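Local coordinates for HMG-CoA Lyase (PDB 1YDO), which adopts the TIM-barrel fold of the HMGL-like family and is present as two subunits in its assembly, at residues Pro2-Lys10 / Leu259-Val268. Sequence-based numbering, arbitrary orientation.
Sequences PYPKKVTIK and LEQMDIKTNV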
loop_
_atom_site.group_PDB
_atom_site.type_symbol
_atom_site.label_atom_id
_atom_site.label_comp_id
_atom_site.label_asym_id
_atom_site.label_seq_id
_atom_site.Cartn_x
_atom_site.Cartn_y
_atom_site.Cartn_z
ATOM N N PRO A 2 -18.758 -12.224 -1.625
ATOM C CA PRO A 2 -18.590 -11.417 -0.415
ATOM C C PRO A 2 -17.333 -11.779 0.376
ATOM O O PRO A 2 -17.014 -12.958 0.566
ATOM C CB PRO A 2 -19.870 -11.702 0.361
ATOM C CG PRO A 2 -20.148 -13.130 0.005
ATOM C CD PRO A 2 -19.903 -13.145 -1.486
ATOM N N TYR A 3 -16.620 -10.761 0.843
ATOM C CA TYR A 3 -15.399 -10.991 1.611
ATOM C C TYR A 3 -15.673 -11.891 2.810
ATOM O O TYR A 3 -16.734 -11.809 3.432
ATOM C CB TYR A 3 -14.811 -9.659 2.093
ATOM C CG TYR A 3 -14.385 -8.734 0.976
ATOM C CD1 TYR A 3 -15.119 -7.589 0.674
ATOM C CD2 TYR A 3 -13.261 -9.012 0.204
ATOM C CE1 TYR A 3 -14.745 -6.742 -0.373
ATOM C CE2 TYR A 3 -12.877 -8.173 -0.847
ATOM C CZ TYR A 3 -13.619 -7.043 -1.131
ATOM O OH TYR A 3 -13.239 -6.211 -2.164
ATOM N N PRO A 4 -14.717 -12.764 3.146
ATOM C CA PRO A 4 -14.846 -13.686 4.274
ATOM C C PRO A 4 -15.102 -12.969 5.588
ATOM O O PRO A 4 -14.792 -11.789 5.721
ATOM C CB PRO A 4 -13.516 -14.424 4.257
ATOM C CG PRO A 4 -12.590 -13.420 3.667
ATOM C CD PRO A 4 -13.394 -12.891 2.524
ATOM N N LYS A 5 -15.664 -13.683 6.557
ATOM C CA LYS A 5 -15.968 -13.093 7.858
ATOM C C LYS A 5 -14.762 -13.052 8.784
ATOM O O LYS A 5 -14.612 -12.123 9.577
ATOM C CB LYS A 5 -17.099 -13.872 8.541
ATOM C CG LYS A 5 -18.477 -13.680 7.916
ATOM C CD LYS A 5 -18.997 -12.261 8.123
ATOM C CE LYS A 5 -20.363 -12.047 7.481
ATOM N NZ LYS A 5 -20.848 -10.669 7.757
ATOM N N LYS A 6 -13.906 -14.060 8.679
ATOM C CA LYS A 6 -12.734 -14.132 9.531
ATOM C C LYS A 6 -11.512 -14.562 8.722
ATOM O O LYS A 6 -11.600 -15.411 7.831
ATOM C CB LYS A 6 -13.001 -15.107 10.687
ATOM C CG LYS A 6 -12.233 -14.804 11.966
ATOM C CD LYS A 6 -10.770 -15.198 11.843
ATOM C CE LYS A 6 -9.994 -14.919 13.127
ATOM N NZ LYS A 6 -8.613 -15.494 13.103
ATOM N N VAL A 7 -10.373 -13.950 9.032
ATOM C CA VAL A 7 -9.133 -14.259 8.349
ATOM C C VAL A 7 -7.987 -14.334 9.318
ATOM O O VAL A 7 -7.739 -13.387 10.050
ATOM C CB VAL A 7 -8.814 -13.208 7.304
ATOM C CG1 VAL A 7 -7.356 -13.305 6.906
ATOM C CG2 VAL A 7 -9.698 -13.419 6.089
ATOM N N THR A 8 -7.286 -15.463 9.307
ATOM C CA THR A 8 -6.153 -15.665 10.194
ATOM C C THR A 8 -4.844 -15.137 9.618
ATOM O O THR A 8 -4.414 -15.545 8.541
ATOM C CB THR A 8 -5.990 -17.149 10.534
ATOM O OG1 THR A 8 -6.568 -17.938 9.491
ATOM C CG2 THR A 8 -6.691 -17.469 11.848
ATOM N N ILE A 9 -4.217 -14.219 10.354
ATOM C CA ILE A 9 -2.951 -13.633 9.947
ATOM C C ILE A 9 -1.819 -14.184 10.809
ATOM O O ILE A 9 -1.935 -14.256 12.032
ATOM C CB ILE A 9 -2.935 -12.105 10.104
ATOM C CG1 ILE A 9 -2.903 -11.749 11.565
ATOM C CG2 ILE A 9 -4.151 -11.470 9.448
ATOM C CD1 ILE A 9 -2.329 -10.405 11.793
ATOM N N LYS A 10 -0.710 -14.543 10.168
ATOM C CA LYS A 10 0.442 -15.093 10.873
ATOM C C LYS A 10 1.627 -14.127 10.950
ATOM O O LYS A 10 2.078 -13.604 9.941
ATOM C CB LYS A 10 0.852 -16.401 10.195
ATOM C CG LYS A 10 -0.311 -17.384 10.109
ATOM C CD LYS A 10 0.146 -18.799 9.803
ATOM C CE LYS A 10 -1.007 -19.777 9.931
ATOM N NZ LYS A 10 -0.558 -21.164 9.644
ATOM N N LEU A 259 -8.192 -4.894 7.270
ATOM C CA LEU A 259 -9.136 -5.984 7.407
ATOM C C LEU A 259 -10.245 -5.604 8.369
ATOM O O LEU A 259 -11.399 -5.935 8.144
ATOM C CB LEU A 259 -8.422 -7.247 7.888
ATOM C CG LEU A 259 -7.526 -7.923 6.844
ATOM C CD1 LEU A 259 -6.651 -8.965 7.517
ATOM C CD2 LEU A 259 -8.391 -8.547 5.763
ATOM N N GLU A 260 -9.901 -4.893 9.433
ATOM C CA GLU A 260 -10.898 -4.490 10.411
ATOM C C GLU A 260 -11.915 -3.548 9.820
ATOM O O GLU A 260 -13.115 -3.723 9.999
ATOM C CB GLU A 260 -10.237 -3.832 11.620
ATOM C CG GLU A 260 -9.580 -4.814 12.571
ATOM C CD GLU A 260 -10.558 -5.852 13.103
ATOM O OE1 GLU A 260 -11.588 -5.444 13.683
ATOM O OE2 GLU A 260 -10.293 -7.065 12.939
ATOM N N GLN A 261 -11.438 -2.537 9.116
ATOM C CA GLN A 261 -12.342 -1.582 8.501
ATOM C C GLN A 261 -13.283 -2.289 7.536
ATOM O O GLN A 261 -14.392 -1.832 7.300
ATOM C CB GLN A 261 -11.541 -0.530 7.748
ATOM C CG GLN A 261 -10.494 0.134 8.594
ATOM C CD GLN A 261 -11.082 0.722 9.847
ATOM O OE1 GLN A 261 -11.939 1.606 9.786
ATOM N NE2 GLN A 261 -10.629 0.232 11.002
HETATM N N MSE A 262 -12.835 -3.406 6.979
HETATM C CA MSE A 262 -13.651 -4.144 6.041
HETATM C C MSE A 262 -14.610 -5.076 6.756
HETATM O O MSE A 262 -15.298 -5.869 6.115
HETATM C CB MSE A 262 -12.779 -4.957 5.085
HETATM C CG MSE A 262 -12.002 -4.141 4.065
HETATM SE SE MSE A 262 -10.851 -5.255 2.929
HETATM C CE MSE A 262 -12.242 -6.072 1.861
ATOM N N ASP A 263 -14.641 -4.982 8.082
ATOM C CA ASP A 263 -15.504 -5.823 8.925
ATOM C C ASP A 263 -15.138 -7.306 8.867
ATOM O O ASP A 263 -16.008 -8.176 8.837
ATOM C CB ASP A 263 -16.981 -5.636 8.556
ATOM C CG ASP A 263 -17.529 -4.296 8.999
ATOM O OD1 ASP A 263 -17.554 -4.045 10.235
ATOM O OD2 ASP A 263 -17.942 -3.495 8.113
ATOM N N ILE A 264 -13.841 -7.574 8.861
ATOM C CA ILE A 264 -13.327 -8.929 8.819
ATOM C C ILE A 264 -12.561 -9.153 10.114
ATOM O O ILE A 264 -11.629 -8.407 10.408
ATOM C CB ILE A 264 -12.373 -9.108 7.634
ATOM C CG1 ILE A 264 -13.090 -8.767 6.337
ATOM C CG2 ILE A 264 -11.855 -10.527 7.588
ATOM C CD1 ILE A 264 -12.195 -8.787 5.129
ATOM N N LYS A 265 -12.941 -10.177 10.879
ATOM C CA LYS A 265 -12.288 -10.443 12.152
ATOM C C LYS A 265 -10.929 -11.082 12.050
ATOM O O LYS A 265 -10.738 -12.030 11.297
ATOM C CB LYS A 265 -13.180 -11.301 13.056
ATOM C CG LYS A 265 -14.393 -10.563 13.608
ATOM C CD LYS A 265 -14.033 -9.182 14.223
ATOM C CE LYS A 265 -12.986 -9.260 15.361
ATOM N NZ LYS A 265 -11.543 -9.250 14.931
ATOM N N THR A 266 -9.989 -10.550 12.828
ATOM C CA THR A 266 -8.625 -11.060 12.873
ATOM C C THR A 266 -8.291 -11.397 14.323
ATOM O O THR A 266 -7.238 -11.952 14.625
ATOM C CB THR A 266 -7.603 -10.015 12.370
ATOM O OG1 THR A 266 -7.462 -8.978 13.345
ATOM C CG2 THR A 266 -8.064 -9.409 11.053
ATOM N N ASN A 267 -9.199 -11.049 15.219
ATOM C CA ASN A 267 -8.988 -11.311 16.631
ATOM C C ASN A 267 -7.695 -10.708 17.140
ATOM O O ASN A 267 -7.179 -11.121 18.181
ATOM C CB ASN A 267 -8.987 -12.814 16.921
ATOM C CG ASN A 267 -10.351 -13.451 16.713
ATOM O OD1 ASN A 267 -11.386 -12.914 17.137
ATOM N ND2 ASN A 267 -10.362 -14.614 16.078
ATOM N N VAL A 268 -7.172 -9.735 16.408
ATOM C CA VAL A 268 -5.951 -9.071 16.825
ATOM C C VAL A 268 -6.264 -7.676 17.348
ATOM O O VAL A 268 -6.887 -6.875 16.660
ATOM C CB VAL A 268 -4.964 -8.956 15.669
ATOM C CG1 VAL A 268 -3.690 -8.284 16.137
ATOM C CG2 VAL A 268 -4.660 -10.338 15.141
HETATM O O HOH W 1 -5.539 -14.130 12.724
#
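Lys265 uses both of its backbone polar groups on the segment Pro2-Lys10. Its N donates to Lys5 O (2.9 Å), and its O accepts from Val7 N (3.0 Å), the latter nearly straight at 168°. Two bonds flanking Lys6 from a single opposing residue are the mark of an isolated parallel beta bridge. The pairing stops there: Ile9 N donates instead to a water (2.7 Å), which makes a weak bond onward to Thr266 O.

Long lysine chains suit this rim, because their methylenes can lie along backbone while the ammonium reaches water or a carboxylate. Lys6, with CG anti to its backbone N (chi1 -151°) and a bend at chi2, lays its methylenes beside Lys265 O, while its ammonium bonds weakly to the same water. The Lys265 chain folds back, away from Lys6, to place NZ 3.2 Å from Glu260 OE2 in a salt bridge. Thr266 OG1 donates weakly to the same carboxylate oxygen.

Branched chains suit the buried side. Val7 CG2 meets Ile264 CG2 (3.9 Å), and Ile9 touches Leu259 CD1 with CG2 and Val268 CG2 with CD1; Leu223 of helix 215-225 also packs on Val7 and Leu259. At the Tyr3 end, the selenomethionine Met262 sets its CE over one ring face, a CH-pi contact, with SE above the same face in a Met-aromatic one. Asp263, with positive phi, completes the Schellman motif ending helix 252-261: Ile264 N bonds to Leu259 O, Asp263 N to Glu260 O.

Two backbone bonds thus pair Lys5, Val7 and Lys265, water takes Ile9 N, and Glu260 meets the Lys265 charge, while aliphatic packing fastens the lead-in to the first barrel strand against the chain leaving that helix.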